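Side-chain contacts in Lmo2125 protein (Listeria monocytogenes serovar 1/2a, PDB 5TU0), which binds maltose and, as a lipoprotein of the bacterial solute-binding protein 1 family, probably hands it to a membrane transporter for uptake: residues A61-M66 with S282-V287; K27-K32 with L292-N297; A17-Y22 with G272-V277; K98-D103 with G108-I113. The protein carries 2 engineered substitutions. One frame throughout, in Å; residues are numbered along the deposited sequence.

Interaction 1 (A61-M66 with S282-V287). With TTN (tartronate), chain C.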
# COMPACT_ATOMS: atom_id res chain seq x y z
N ALA A 61 2.58 -25.41 10.88
CA ALA A 61 2.49 -23.98 10.63
C ALA A 61 2.47 -23.20 11.94
O ALA A 61 1.97 -23.72 12.95
CB ALA A 61 1.22 -23.66 9.85
N PRO A 62 2.96 -21.95 11.93
CA PRO A 62 2.88 -21.12 13.13
C PRO A 62 1.42 -20.82 13.47
O PRO A 62 0.53 -20.96 12.62
CB PRO A 62 3.60 -19.82 12.70
CG PRO A 62 3.39 -19.77 11.24
CD PRO A 62 3.51 -21.18 10.79
N ASP A 63 1.16 -20.43 14.72
CA ASP A 63 -0.19 -20.08 15.14
C ASP A 63 -0.62 -18.72 14.66
O ASP A 63 -1.79 -18.53 14.27
CB ASP A 63 -0.29 -20.09 16.66
CG ASP A 63 -0.05 -21.45 17.23
OD1 ASP A 63 -0.82 -22.37 16.90
OD2 ASP A 63 0.90 -21.59 18.04
N VAL A 64 0.29 -17.75 14.72
CA VAL A 64 -0.01 -16.39 14.27
C VAL A 64 1.14 -15.86 13.42
O VAL A 64 2.29 -16.25 13.58
CB VAL A 64 -0.28 -15.41 15.43
CG1 VAL A 64 -1.54 -15.79 16.19
CG2 VAL A 64 0.92 -15.35 16.36
N MET A 65 0.79 -14.97 12.49
CA MET A 65 1.75 -14.37 11.58
C MET A 65 1.15 -13.07 11.05
O MET A 65 0.07 -12.68 11.45
CB MET A 65 2.08 -15.37 10.47
CG MET A 65 0.92 -15.67 9.53
SD MET A 65 0.74 -17.42 9.11
CE MET A 65 -0.10 -17.91 10.62
N MET A 66 1.85 -12.41 10.15
CA MET A 66 1.34 -11.19 9.56
C MET A 66 1.07 -11.41 8.08
O MET A 66 1.56 -12.37 7.47
CB MET A 66 2.33 -10.05 9.76
CG MET A 66 2.61 -9.72 11.23
SD MET A 66 3.95 -8.52 11.44
CE MET A 66 3.31 -7.15 10.53
N SER A 282 -4.44 -23.85 13.55
CA SER A 282 -3.91 -23.72 14.90
C SER A 282 -4.73 -24.48 15.92
O SER A 282 -5.96 -24.55 15.84
CB SER A 282 -3.81 -22.25 15.30
OG SER A 282 -3.34 -22.13 16.64
N LYS A 283 -4.02 -25.03 16.89
CA LYS A 283 -4.64 -25.76 17.97
C LYS A 283 -4.67 -24.82 19.19
O LYS A 283 -5.09 -25.23 20.27
CB LYS A 283 -3.80 -27.02 18.27
CG LYS A 283 -4.60 -28.29 18.38
CD LYS A 283 -5.12 -28.68 17.00
CE LYS A 283 -5.77 -30.06 17.02
NZ LYS A 283 -6.25 -30.43 15.66
N ASN A 284 -4.23 -23.57 18.99
CA ASN A 284 -4.14 -22.59 20.07
C ASN A 284 -4.89 -21.30 19.72
O ASN A 284 -4.41 -20.20 20.00
CB ASN A 284 -2.67 -22.25 20.30
CG ASN A 284 -1.83 -23.47 20.64
OD1 ASN A 284 -1.99 -24.06 21.70
ND2 ASN A 284 -0.90 -23.81 19.77
N LYS A 285 -6.07 -21.43 19.11
CA LYS A 285 -6.85 -20.27 18.67
C LYS A 285 -7.28 -19.27 19.77
O LYS A 285 -7.33 -18.07 19.50
CB LYS A 285 -8.04 -20.71 17.83
CG LYS A 285 -7.62 -21.35 16.52
CD LYS A 285 -8.81 -21.60 15.60
CE LYS A 285 -8.37 -22.38 14.39
NZ LYS A 285 -9.50 -22.69 13.50
N ASP A 286 -7.60 -19.75 20.97
CA ASP A 286 -8.00 -18.85 22.07
C ASP A 286 -6.81 -17.97 22.45
O ASP A 286 -6.96 -16.75 22.54
CB ASP A 286 -8.51 -19.60 23.31
CG ASP A 286 -9.84 -20.30 23.09
OD1 ASP A 286 -10.60 -19.92 22.18
OD2 ASP A 286 -10.13 -21.24 23.88
N VAL A 287 -5.65 -18.58 22.66
CA VAL A 287 -4.45 -17.80 22.99
C VAL A 287 -4.05 -16.90 21.82
O VAL A 287 -3.61 -15.77 22.04
CB VAL A 287 -3.27 -18.68 23.44
CG1 VAL A 287 -2.04 -17.83 23.71
CG2 VAL A 287 -3.63 -19.45 24.70
C1 TTN C . -8.11 -23.56 21.20
C2 TTN C . -8.39 -24.90 20.58
C3 TTN C . -8.28 -24.86 19.08
O1 TTN C . -8.88 -22.61 20.93
O2 TTN C . -7.13 -23.42 21.97
O3 TTN C . -7.48 -25.90 21.07
O4 TTN C . -7.60 -23.97 18.54
O5 TTN C . -8.88 -25.74 18.42
O HOH W 1 -1.09 -25.25 16.77

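Interaction 2 (K27-K32 with L292-N297)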
# COMPACT_ATOMS: atom_id res chain seq x y z
N LYS A 27 6.84 -9.73 23.92
CA LYS A 27 6.22 -11.02 24.29
C LYS A 27 6.17 -11.29 25.80
O LYS A 27 5.24 -11.95 26.27
CB LYS A 27 6.91 -12.18 23.59
CG LYS A 27 8.29 -12.52 24.12
CD LYS A 27 8.89 -13.64 23.32
CE LYS A 27 10.16 -14.14 23.97
NZ LYS A 27 10.87 -15.08 23.07
N GLY A 28 7.15 -10.79 26.54
CA GLY A 28 7.23 -11.05 27.97
C GLY A 28 5.98 -10.75 28.77
O GLY A 28 5.52 -11.59 29.56
N ASP A 29 5.42 -9.56 28.59
CA ASP A 29 4.23 -9.16 29.35
C ASP A 29 3.00 -10.00 28.97
O ASP A 29 2.14 -10.28 29.82
CB ASP A 29 3.99 -7.66 29.22
CG ASP A 29 5.08 -6.84 29.88
OD1 ASP A 29 5.60 -7.26 30.93
OD2 ASP A 29 5.41 -5.76 29.36
N PHE A 30 2.95 -10.43 27.71
CA PHE A 30 1.88 -11.32 27.25
C PHE A 30 2.03 -12.69 27.90
O PHE A 30 1.04 -13.28 28.37
CB PHE A 30 1.91 -11.45 25.74
CG PHE A 30 0.86 -12.36 25.20
CD1 PHE A 30 -0.42 -11.87 24.95
CD2 PHE A 30 1.14 -13.69 24.93
CE1 PHE A 30 -1.42 -12.70 24.45
CE2 PHE A 30 0.14 -14.53 24.44
CZ PHE A 30 -1.13 -14.04 24.18
N GLU A 31 3.25 -13.21 27.92
CA GLU A 31 3.54 -14.50 28.57
C GLU A 31 3.08 -14.51 30.03
O GLU A 31 2.42 -15.45 30.48
CB GLU A 31 5.03 -14.82 28.51
CG GLU A 31 5.51 -15.13 27.10
CD GLU A 31 6.99 -15.44 27.03
OE1 GLU A 31 7.78 -14.93 27.87
OE2 GLU A 31 7.38 -16.19 26.11
N LYS A 32 3.46 -13.47 30.76
CA LYS A 32 3.09 -13.31 32.18
C LYS A 32 1.59 -13.16 32.39
O LYS A 32 1.02 -13.68 33.35
CB LYS A 32 3.76 -12.06 32.75
CG LYS A 32 5.26 -12.10 32.82
CD LYS A 32 5.71 -12.96 33.96
CE LYS A 32 7.22 -13.00 34.06
NZ LYS A 32 7.59 -13.69 35.33
N LEU A 292 -3.63 -11.34 19.21
CA LEU A 292 -4.06 -10.28 18.31
C LEU A 292 -4.54 -9.03 19.07
O LEU A 292 -4.20 -7.90 18.69
CB LEU A 292 -5.15 -10.77 17.34
CG LEU A 292 -4.68 -11.32 15.98
CD1 LEU A 292 -3.69 -12.47 16.15
CD2 LEU A 292 -5.86 -11.75 15.12
N ASP A 293 -5.32 -9.25 20.13
CA ASP A 293 -5.86 -8.16 20.97
C ASP A 293 -4.74 -7.44 21.72
O ASP A 293 -4.82 -6.23 21.97
CB ASP A 293 -6.89 -8.69 21.98
CG ASP A 293 -8.18 -9.19 21.30
OD1 ASP A 293 -8.39 -8.90 20.10
OD2 ASP A 293 -8.97 -9.87 21.98
N TYR A 294 -3.73 -8.21 22.13
CA TYR A 294 -2.55 -7.65 22.79
C TYR A 294 -1.69 -6.81 21.84
O TYR A 294 -1.45 -5.61 22.08
CB TYR A 294 -1.70 -8.80 23.34
CG TYR A 294 -0.39 -8.39 23.98
CD1 TYR A 294 -0.35 -7.88 25.27
CD2 TYR A 294 0.82 -8.55 23.30
CE1 TYR A 294 0.85 -7.52 25.87
CE2 TYR A 294 2.04 -8.18 23.90
CZ TYR A 294 2.04 -7.67 25.19
OH TYR A 294 3.21 -7.28 25.81
N VAL A 295 -1.23 -7.42 20.75
CA VAL A 295 -0.29 -6.76 19.84
C VAL A 295 -0.90 -5.53 19.14
O VAL A 295 -0.16 -4.65 18.70
CB VAL A 295 0.34 -7.77 18.83
CG1 VAL A 295 -0.66 -8.20 17.77
CG2 VAL A 295 1.55 -7.18 18.13
N THR A 296 -2.23 -5.48 19.05
CA THR A 296 -2.91 -4.33 18.43
C THR A 296 -3.45 -3.32 19.45
O THR A 296 -4.15 -2.38 19.06
CB THR A 296 -4.02 -4.75 17.42
OG1 THR A 296 -5.05 -5.50 18.08
CG2 THR A 296 -3.44 -5.58 16.31
N ASN A 297 -3.13 -3.47 20.74
CA ASN A 297 -3.58 -2.46 21.71
C ASN A 297 -2.68 -1.23 21.59
O ASN A 297 -1.66 -1.24 20.88
CB ASN A 297 -3.71 -3.00 23.16
CG ASN A 297 -2.38 -3.30 23.84
OD1 ASN A 297 -1.33 -2.80 23.47
ND2 ASN A 297 -2.44 -4.15 24.86

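Interaction 3 (A17-Y22 with G272-V277)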
# COMPACT_ATOMS: atom_id res chain seq x y z
N ALA A 17 12.09 -10.83 9.55
CA ALA A 17 13.27 -10.39 10.29
C ALA A 17 13.12 -9.01 10.92
O ALA A 17 13.55 -8.80 12.06
CB ALA A 17 14.50 -10.42 9.40
N GLY A 18 12.50 -8.08 10.20
CA GLY A 18 12.32 -6.72 10.68
C GLY A 18 11.43 -6.54 11.90
O GLY A 18 11.41 -5.48 12.49
N TYR A 19 10.70 -7.58 12.27
CA TYR A 19 9.83 -7.50 13.44
C TYR A 19 10.25 -8.43 14.58
O TYR A 19 9.63 -8.41 15.63
CB TYR A 19 8.40 -7.84 13.05
CG TYR A 19 7.85 -6.99 11.93
CD1 TYR A 19 7.71 -5.63 12.07
CD2 TYR A 19 7.44 -7.57 10.72
CE1 TYR A 19 7.22 -4.84 11.05
CE2 TYR A 19 6.94 -6.79 9.69
CZ TYR A 19 6.83 -5.43 9.86
OH TYR A 19 6.34 -4.66 8.84
N LYS A 20 11.32 -9.20 14.37
CA LYS A 20 11.76 -10.17 15.38
C LYS A 20 12.09 -9.50 16.71
O LYS A 20 11.60 -9.94 17.77
CB LYS A 20 12.96 -10.98 14.87
CG LYS A 20 13.21 -12.25 15.67
CD LYS A 20 14.51 -12.90 15.26
CE LYS A 20 14.77 -14.16 16.06
NZ LYS A 20 16.17 -14.61 15.83
N ASP A 21 12.90 -8.44 16.68
CA ASP A 21 13.27 -7.72 17.92
C ASP A 21 12.05 -7.14 18.63
O ASP A 21 11.96 -7.17 19.86
CB ASP A 21 14.28 -6.61 17.63
CG ASP A 21 15.63 -7.14 17.17
OD1 ASP A 21 15.90 -8.35 17.32
OD2 ASP A 21 16.44 -6.33 16.66
N TYR A 22 11.13 -6.59 17.84
CA TYR A 22 9.91 -6.02 18.36
C TYR A 22 9.08 -7.07 19.08
O TYR A 22 8.65 -6.85 20.22
CB TYR A 22 9.09 -5.36 17.24
CG TYR A 22 7.66 -5.12 17.61
CD1 TYR A 22 7.32 -4.11 18.51
CD2 TYR A 22 6.63 -5.88 17.05
CE1 TYR A 22 6.00 -3.89 18.87
CE2 TYR A 22 5.30 -5.67 17.40
CZ TYR A 22 4.99 -4.66 18.30
OH TYR A 22 3.68 -4.42 18.66
N GLY A 272 -2.75 0.71 1.89
CA GLY A 272 -2.05 -0.55 2.14
C GLY A 272 -1.74 -0.72 3.61
O GLY A 272 -2.16 0.08 4.47
N GLY A 273 -1.00 -1.78 3.89
CA GLY A 273 -0.62 -2.07 5.27
C GLY A 273 -0.61 -3.55 5.56
O GLY A 273 -0.68 -4.37 4.65
N LYS A 274 -0.56 -3.87 6.85
CA LYS A 274 -0.46 -5.24 7.30
C LYS A 274 -1.33 -5.49 8.54
O LYS A 274 -1.58 -4.58 9.36
CB LYS A 274 0.99 -5.57 7.67
CG LYS A 274 2.02 -5.39 6.55
CD LYS A 274 3.39 -5.88 7.03
CE LYS A 274 4.54 -5.61 6.07
NZ LYS A 274 4.97 -4.20 6.18
N GLY A 275 -1.77 -6.73 8.66
CA GLY A 275 -2.56 -7.17 9.80
C GLY A 275 -1.96 -8.45 10.38
O GLY A 275 -1.15 -9.14 9.73
N TRP A 276 -2.34 -8.75 11.61
CA TRP A 276 -1.98 -9.99 12.24
C TRP A 276 -3.09 -10.99 11.91
O TRP A 276 -4.28 -10.65 11.94
CB TRP A 276 -1.84 -9.81 13.76
CG TRP A 276 -0.58 -9.17 14.17
CD1 TRP A 276 -0.35 -7.84 14.37
CD2 TRP A 276 0.65 -9.84 14.45
NE1 TRP A 276 0.96 -7.65 14.79
CE2 TRP A 276 1.59 -8.86 14.81
CE3 TRP A 276 1.04 -11.18 14.41
CZ2 TRP A 276 2.91 -9.19 15.17
CZ3 TRP A 276 2.35 -11.50 14.75
CH2 TRP A 276 3.26 -10.51 15.12
N VAL A 277 -2.70 -12.22 11.59
CA VAL A 277 -3.65 -13.27 11.23
C VAL A 277 -3.38 -14.53 12.03
O VAL A 277 -2.27 -14.70 12.55
CB VAL A 277 -3.61 -13.56 9.72
CG1 VAL A 277 -3.89 -12.28 8.94
CG2 VAL A 277 -2.27 -14.17 9.28

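Interaction 4 (K98-D103 with G108-I113)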
# COMPACT_ATOMS: atom_id res chain seq x y z
N LYS A 98 -12.60 -2.76 7.42
CA LYS A 98 -12.86 -3.25 6.06
C LYS A 98 -11.63 -3.96 5.41
O LYS A 98 -11.79 -4.87 4.60
CB LYS A 98 -13.35 -2.08 5.18
CG LYS A 98 -13.56 -2.37 3.70
CD LYS A 98 -14.01 -1.09 2.99
CE LYS A 98 -14.00 -1.25 1.47
NZ LYS A 98 -14.88 -2.36 1.02
N GLN A 99 -10.43 -3.52 5.77
CA GLN A 99 -9.16 -4.09 5.24
C GLN A 99 -8.98 -5.57 5.53
O GLN A 99 -8.34 -6.28 4.77
CB GLN A 99 -7.96 -3.39 5.89
CG GLN A 99 -7.75 -1.94 5.53
CD GLN A 99 -7.13 -1.76 4.16
OE1 GLN A 99 -7.19 -2.65 3.31
NE2 GLN A 99 -6.53 -0.61 3.94
N VAL A 100 -9.51 -6.01 6.66
CA VAL A 100 -9.37 -7.40 7.10
C VAL A 100 -10.67 -8.18 6.97
O VAL A 100 -10.80 -9.26 7.53
CB VAL A 100 -8.88 -7.44 8.57
CG1 VAL A 100 -7.48 -6.87 8.69
CG2 VAL A 100 -9.83 -6.68 9.50
N THR A 101 -11.62 -7.64 6.19
CA THR A 101 -12.93 -8.24 6.06
C THR A 101 -13.27 -8.63 4.61
O THR A 101 -12.98 -7.89 3.67
CB THR A 101 -14.02 -7.24 6.59
OG1 THR A 101 -13.74 -6.87 7.95
CG2 THR A 101 -15.41 -7.83 6.50
N ILE A 102 -13.86 -9.81 4.45
CA ILE A 102 -14.36 -10.27 3.14
C ILE A 102 -15.62 -11.08 3.41
O ILE A 102 -15.65 -11.84 4.38
CB ILE A 102 -13.31 -11.06 2.32
CG1 ILE A 102 -13.77 -11.20 0.86
CG2 ILE A 102 -13.04 -12.43 2.94
CD1 ILE A 102 -12.72 -11.74 -0.08
N ASP A 103 -16.66 -10.90 2.59
CA ASP A 103 -17.95 -11.62 2.79
C ASP A 103 -18.47 -11.44 4.23
O ASP A 103 -19.00 -12.38 4.81
CB ASP A 103 -17.78 -13.14 2.53
CG ASP A 103 -17.20 -13.48 1.16
OD1 ASP A 103 -17.76 -13.02 0.14
OD2 ASP A 103 -16.20 -14.25 1.12
N GLY A 108 -8.35 -10.93 10.20
CA GLY A 108 -7.15 -10.38 10.76
C GLY A 108 -7.41 -9.17 11.58
O GLY A 108 -8.54 -8.67 11.62
N ALA A 109 -6.36 -8.70 12.26
CA ALA A 109 -6.42 -7.51 13.09
C ALA A 109 -5.44 -6.49 12.51
O ALA A 109 -4.24 -6.76 12.46
CB ALA A 109 -6.05 -7.86 14.52
N PRO A 110 -5.93 -5.32 12.07
CA PRO A 110 -5.03 -4.31 11.48
C PRO A 110 -3.93 -3.87 12.42
O PRO A 110 -4.20 -3.62 13.60
CB PRO A 110 -5.96 -3.13 11.18
CG PRO A 110 -7.30 -3.70 11.12
CD PRO A 110 -7.34 -4.91 11.98
N ALA A 111 -2.72 -3.74 11.87
CA ALA A 111 -1.55 -3.40 12.64
C ALA A 111 -0.70 -2.24 12.10
O ALA A 111 -0.17 -1.44 12.89
CB ALA A 111 -0.68 -4.63 12.76
N ILE A 112 -0.56 -2.15 10.77
CA ILE A 112 0.27 -1.16 10.12
C ILE A 112 -0.46 -0.60 8.92
O ILE A 112 -1.11 -1.34 8.20
CB ILE A 112 1.58 -1.80 9.62
CG1 ILE A 112 2.44 -2.27 10.81
CG2 ILE A 112 2.39 -0.83 8.75
CD1 ILE A 112 3.69 -3.03 10.41
N ILE A 113 -0.37 0.71 8.72
CA ILE A 113 -0.96 1.34 7.55
C ILE A 113 0.14 1.97 6.74
O ILE A 113 1.16 2.36 7.27
CB ILE A 113 -2.03 2.42 7.88
CG1 ILE A 113 -1.44 3.56 8.74
CG2 ILE A 113 -3.23 1.77 8.55
CD1 ILE A 113 -2.21 4.87 8.66

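Interaction 1 (A61-M66 with S282-V287)
Asp63 OD1 accepts from both Ser282 and Asn284. Ser282 OG donates to Asp63 OD1 at 2.5 Å, on the anti side and 33° out of the carboxylate plane. Asn284 ND2 gives a straight N-H to the same Asp63 OD1 at 3.2 Å (171°). Both donors come from one face of the carboxylate, and the amide of Asn284 stands almost upright against it, the planes 86° apart. A water adds a third donor, 2.9 Å from Asp63 OD1, and accepts from Lys283 N. The other oxygen, OD2, takes Thr12 N, so an acid suits this buried site where backbone and side-chain donors converge.

The carboxylate, just ahead of strand 64-68, thus meets the loop leading into helix 285-295, and Ser282 also shapes that loop. With OG anti to the backbone N, it accepts from Asn284 N at 2.9 Å, an ST turn just before the helix, for which Asn284 is the N-cap residue.

Tartronate sits at the same helix start, held chiefly by backbone. Lys285 N donates to tartronate O4 at 3.0 Å and Asp286 N to its O1 at 3.1 Å, while tartronate O3 donates to Lys283 O at 2.6 Å.

Interaction 2 (K27-K32 with L292-N297)
Phe30 and Tyr294 both swing CG anti to the backbone N, chi1 being 179° in Phe30, which sends each side chain across the gap between helix 17-34 and helix 285-295. These helices belong to the same lobe of the solute-binding fold, and the two aromatic residues form the bulk of their contact here.

A CH-pi contact lies at the centre: Phe30 CB is 3.8 Å from the centroid of the Tyr294 ring, 12° off the normal, so the methylene sits squarely over that face. The phenyl ring then runs on past the CG end of the tyrosine, with Phe30 CD1 3.6 Å from Tyr294 CG. The rings themselves meet obliquely, planes at 57° and centroids 5.3 Å apart. Phe30 suits this buried place by being wholly apolar; it also meets Trp291 edge-to-face and touches Val38 of strand 37-42.

Tyr294 needs its hydroxyl as well as its ring, for OH is hydrogen-bonded to Ile26 O of helix 17-34. Asp29, which is exposed, offers only CB, 3.5 Å from Tyr294 OH. Where helix 285-295 ends, Leu292 O accepts twice from Thr296, whose N and OG1 arrive from opposite faces of the carbonyl plane, Thr296 OG1 at 2.6 Å from Leu292 O.

Interaction 3 (A17-Y22 with G272-V277)
Tyr19 OH has two polar partners, Lys274 NZ and Glu310 OE2. Lys274 NZ donates to Tyr19 OH at 3.0 Å, approaching at the edge of the phenol ring and near its plane. The hydroxyl accepts from the lysine and is also hydrogen-bonded to Glu310 OE2. Glu310 OE1 also forms a weak, long ion pair with Lys274 NZ, which would help to balance its charge.

The lysine chain runs out extended from the strand and bends only at its last torsion (chi4 79°). That bend turns NZ to the hydroxyl, while the methylenes before it already lie beside the oxygen, with Lys274 CE 3.4 Å and Lys274 CD 3.7 Å from Tyr19 OH. A long, flexible residue suits a strand whose backbone stays well away from that of the helix: even the nearest pair, Tyr19 CA and Trp276 CA, is 12.1 Å apart.

The contact joins the N-terminal part of helix 17-34 to strand 272-278 of the mixed sheet, and Met66 of strand 64-68 touches both side chains. The strand leads towards the sugar: the side chain of Lys274 is about 6 Å from a bound glucose unit. Gly272 pairs by its backbone with Glu114 of the maltose pocket. Gly273 pairs with Phe69, the neighbour of the pocket residue Asp70; at its phi of 143° and psi of -166° a CB would jam against the preceding carbonyl O, which calls for glycine.

Interaction 4 (K98-D103 with G108-I113)
At the base of the beta hairpin of strands 101-102 and 105-121, Val100, just before strand 101-102, lies against the backbone of Gly108 and the ring of Pro110. CG1 stands beside the backbone N and anti to the carbonyl carbon (chi1 -66°), which leaves CG2 between the two. Both methyls touch both partners: Val100 CG2 is the nearer to Gly108 O, at 3.2 Å, and Val100 CG1 the nearer to Pro110 CD, at 3.8 Å. Val100 CB is itself 3.3 Å from Gly108 O. The valine and proline side chains cross at about a right angle.

Val100 follows helix 94-99 and pairs through its backbone with Tyr107, so the branched residue marks where helix gives way to hairpin. Gly108, lacking a side chain, lets the methyls close down on its peptide; its N and O are buried with no partner in the model.

Proline at position 110 has no N-H to donate; the backbone pairs on this strand are made by its neighbours, Ala109 with Trp276 and Ala111 with Lys274, while Pro110 O takes Tyr92 OH. Just beyond, Ala111 and Ile112 both face Lys274 in a classic beta bulge. Helix 69-77 covers the apolar cluster, with Ile72 touching Val100 and Phe69 touching Pro110.

Interaction 4 is the fully buried one and relies on apolar contact; interactions 1, 2 and 3 are only partly buried, and 1 and 3 are polar while 2 is mainly aromatic. Helix 285-295 serves interaction 1 at its start and interaction 2 at its end, and helix 17-34 serves interactions 2 and 3. Interactions 1, 3 and 4 reach one mixed sheet, in which strand 272-278 lies between 64-68 and 105-121: Met65 O is 2.8 Å from Val277 N, and Trp276 O is 2.9 Å from Ala109 N. Val295 packs on Trp276 and Tyr22, linking interactions 2 and 3. Interaction 3 points towards the maltose, whereas interaction 1 adjoins the tartronate.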